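Local coordinates for esterase family protein (Staphylococcus aureus, PDB 6VH9) that hydrolyses carboxylic esters as a serine hydrolase of the esterase D family and may also cleave S-formylglutathione to formate and glutathione, at residues 20-25 / 74-79. Sequence-based numbering, arbitrary orientation.
Sequences NLTVIL and VIMPNV
In the mixed central sheet of this α/β-hydrolase, T22 and I24 pair with M76 and V74 where strand 17-26 runs antiparallel to strand 72-76. Both are antiparallel hydrogen-bonded pairs, and V23 with I75 is the non-hydrogen-bonded pair between them. T22 N gives a straight bond to M76 O (3.1 Å), although the donor is tilted 33° from the carbonyl plane; M76 N returns a shorter one to T22 O (2.8 Å). I24 and V74 exchange a second such pair of backbone bonds, and V74 O also receives the CA-H of V23.

On the face bearing T22, I24, V74 and M76, a bend about the CG-SD bond (chi3 -65°) turns the methyl CE of M76 back over the strand pair. CE thereby lies 3.9 Å from I24 CD1 and 3.4 Å from T22 OG1, a hydroxyl hydrogen-bonded to the backbone O of E54. I24 and V74 stand side by side, and both also pack on A67 of helix 63-69. The other face belongs to V23 and I75, which point the same way and meet through V23 CG2 and I75 CD1 (3.8 Å). L21 extends this apolar patch: its CD1 reaches I75 CG2 (3.8 Å) and the ring carbon CB of P77 (4.0 Å). I75 and P77 continue onto helix 93-107.

Beyond the T22-M76 pair, where P77 has no N-H to offer, water takes over. One molecule donates to N20 O and accepts from N78 N (2.9 Å), while another accepts from both N20 N and N78 ND2.

Flanked by 3-12 and 72-76, strand 17-26 alone runs against the rest of the sheet; the order 1-2-4-3-5-6-7-8 with its second strand antiparallel is characteristic of the α/β-hydrolase fold.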
ATOM      1  N   ASN A  20       3.731  -9.509  -4.199  1.00 24.84           N
ATOM      2  CA  ASN A  20       4.134  -8.113  -3.921  1.00 25.97           C
ATOM      3  C   ASN A  20       5.660  -8.035  -4.020  1.00 27.78           C
ATOM      4  O   ASN A  20       6.301  -8.848  -3.392  1.00 24.25           O
ATOM      5  CB  ASN A  20       3.636  -7.678  -2.543  1.00 25.39           C
ATOM      6  CG  ASN A  20       2.127  -7.651  -2.423  1.00 41.21           C
ATOM      7  OD1 ASN A  20       1.472  -6.766  -2.955  1.00 51.73           O
ATOM      8  ND2 ASN A  20       1.566  -8.579  -1.671  1.00 49.70           N
ATOM      9  N   LEU A  21       6.121  -6.819  -4.288  1.00 23.31           N
ATOM     10  CA  LEU A  21       7.546  -6.493  -4.413  1.00 21.20           C
ATOM     11  C   LEU A  21       7.658  -5.022  -4.020  1.00 24.55           C
ATOM     12  O   LEU A  21       6.778  -4.273  -4.337  1.00 24.76           O
ATOM     13  CB  LEU A  21       7.928  -6.725  -5.876  1.00 29.44           C
ATOM     14  CG  LEU A  21       9.211  -6.098  -6.376  1.00 34.11           C
ATOM     15  CD1 LEU A  21      10.401  -6.816  -5.808  1.00 41.74           C
ATOM     16  CD2 LEU A  21       9.265  -6.172  -7.877  1.00 39.66           C
ATOM     17  N   THR A  22       8.697  -4.655  -3.300  1.00 19.64           N
ATOM     18  CA  THR A  22       8.874  -3.229  -3.002  1.00 22.87           C
ATOM     19  C   THR A  22      10.174  -2.718  -3.604  1.00 27.39           C
ATOM     20  O   THR A  22      11.162  -3.462  -3.728  1.00 24.48           O
ATOM     21  CB  THR A  22       8.853  -2.944  -1.492  1.00 32.76           C
ATOM     22  OG1 THR A  22       9.941  -3.613  -0.867  1.00 45.11           O
ATOM     23  CG2 THR A  22       7.540  -3.421  -0.864  1.00 32.32           C
ATOM     24  N   VAL A  23      10.155  -1.439  -3.998  1.00 21.10           N
ATOM     25  CA  VAL A  23      11.278  -0.813  -4.688  1.00 22.03           C
ATOM     26  C   VAL A  23      11.520   0.571  -4.102  1.00 22.19           C
ATOM     27  O   VAL A  23      10.576   1.350  -3.911  1.00 25.35           O
ATOM     28  CB  VAL A  23      11.037  -0.716  -6.209  1.00 22.16           C
ATOM     29  CG1 VAL A  23      12.130   0.131  -6.888  1.00 24.98           C
ATOM     30  CG2 VAL A  23      11.009  -2.127  -6.834  1.00 25.90           C
ATOM     31  N   ILE A  24      12.778   0.871  -3.793  1.00 21.17           N
ATOM     32  CA  ILE A  24      13.209   2.234  -3.491  1.00 20.16           C
ATOM     33  C   ILE A  24      13.887   2.775  -4.741  1.00 23.21           C
ATOM     34  O   ILE A  24      14.842   2.169  -5.241  1.00 22.63           O
ATOM     35  CB  ILE A  24      14.164   2.284  -2.288  1.00 24.05           C
ATOM     36  CG1 ILE A  24      13.439   1.911  -0.997  1.00 30.05           C
ATOM     37  CG2 ILE A  24      14.758   3.687  -2.144  1.00 29.27           C
ATOM     38  CD1 ILE A  24      14.397   1.520   0.139  1.00 26.11           C
ATOM     39  N   LEU A  25      13.400   3.911  -5.250  1.00 23.58           N
ATOM     40  CA  LEU A  25      13.915   4.515  -6.480  1.00 21.92           C
ATOM     41  C   LEU A  25      14.282   5.961  -6.171  1.00 26.56           C
ATOM     42  O   LEU A  25      13.421   6.853  -6.211  1.00 28.93           O
ATOM     43  CB  LEU A  25      12.887   4.423  -7.607  1.00 24.06           C
ATOM     44  CG  LEU A  25      13.397   4.694  -9.020  1.00 25.41           C
ATOM     45  CD1 LEU A  25      14.243   3.505  -9.520  1.00 24.75           C
ATOM     46  CD2 LEU A  25      12.226   4.943  -9.967  1.00 27.91           C
ATOM     47  N   VAL A  74      16.854   0.072  -4.593  1.00 23.85           N
ATOM     48  CA  VAL A  74      16.805  -1.156  -3.800  1.00 23.33           C
ATOM     49  C   VAL A  74      15.563  -1.948  -4.181  1.00 23.78           C
ATOM     50  O   VAL A  74      14.449  -1.412  -4.186  1.00 23.64           O
ATOM     51  CB  VAL A  74      16.828  -0.871  -2.284  1.00 21.88           C
ATOM     52  CG1 VAL A  74      16.881  -2.180  -1.494  1.00 22.24           C
ATOM     53  CG2 VAL A  74      18.038   0.007  -1.907  1.00 23.19           C
ATOM     54  N   ILE A  75      15.752  -3.231  -4.465  1.00 20.80           N
ATOM     55  CA  ILE A  75      14.687  -4.129  -4.891  1.00 21.43           C
ATOM     56  C   ILE A  75      14.475  -5.138  -3.768  1.00 25.31           C
ATOM     57  O   ILE A  75      15.404  -5.869  -3.400  1.00 25.10           O
ATOM     58  CB  ILE A  75      15.058  -4.845  -6.199  1.00 24.03           C
ATOM     59  CG1 ILE A  75      15.665  -3.857  -7.213  1.00 22.69           C
ATOM     60  CG2 ILE A  75      13.864  -5.603  -6.764  1.00 22.83           C
ATOM     61  CD1 ILE A  75      14.721  -2.742  -7.643  1.00 22.94           C
ATOM     62  N   MET A  76      13.261  -5.200  -3.234  1.00 22.01           N
ATOM     63  CA  MET A  76      12.993  -6.064  -2.082  1.00 23.02           C
ATOM     64  C   MET A  76      11.884  -7.054  -2.405  1.00 23.91           C
ATOM     65  O   MET A  76      10.693  -6.724  -2.271  1.00 23.60           O
ATOM     66  CB  MET A  76      12.638  -5.237  -0.846  1.00 23.70           C
ATOM     67  CG  MET A  76      13.866  -4.566  -0.236  1.00 23.28           C
ATOM     68  SD  MET A  76      13.535  -3.041   0.673  1.00 25.69           S
ATOM     69  CE  MET A  76      12.941  -1.967  -0.650  1.00 22.62           C
ATOM     70  N   PRO A  77      12.214  -8.274  -2.819  1.00 22.95           N
ATOM     71  CA  PRO A  77      11.177  -9.253  -3.155  1.00 23.21           C
ATOM     72  C   PRO A  77      10.716 -10.049  -1.938  1.00 21.94           C
ATOM     73  O   PRO A  77      11.257  -9.919  -0.839  1.00 25.82           O
ATOM     74  CB  PRO A  77      11.879 -10.157  -4.184  1.00 21.78           C
ATOM     75  CG  PRO A  77      13.319 -10.060  -3.838  1.00 27.61           C
ATOM     76  CD  PRO A  77      13.563  -8.736  -3.175  1.00 25.47           C
ATOM     77  N   ASN A  78       9.666 -10.851  -2.153  1.00 18.83           N
ATOM     78  CA  ASN A  78       9.138 -11.762  -1.143  1.00 24.45           C
ATOM     79  C   ASN A  78       9.317 -13.203  -1.619  1.00 23.33           C
ATOM     80  O   ASN A  78       8.862 -13.551  -2.718  1.00 23.25           O
ATOM     81  CB  ASN A  78       7.654 -11.467  -0.871  1.00 24.03           C
ATOM     82  CG  ASN A  78       7.021 -12.482   0.080  1.00 29.48           C
ATOM     83  OD1 ASN A  78       7.659 -12.963   1.032  1.00 28.24           O
ATOM     84  ND2 ASN A  78       5.771 -12.827  -0.186  1.00 26.32           N
ATOM     85  N   VAL A  79       9.957 -14.046  -0.796  1.00 25.33           N
ATOM     86  CA  VAL A  79      10.132 -15.464  -1.146  1.00 19.92           C
ATOM     87  C   VAL A  79       9.672 -16.399  -0.030  1.00 27.97           C
ATOM     88  O   VAL A  79      10.028 -17.585  -0.033  1.00 23.09           O
ATOM     89  CB  VAL A  79      11.589 -15.811  -1.526  1.00 22.83           C
ATOM     90  CG1 VAL A  79      12.114 -14.901  -2.660  1.00 26.24           C
ATOM     91  CG2 VAL A  79      12.474 -15.753  -0.292  1.00 22.90           C
TER
HETATM   92  O   HOH W   1       8.374 -10.175  -4.675  1.00 27.98           O
HETATM   93  O   HOH W   2       3.661 -11.505  -2.016  1.00 35.90           O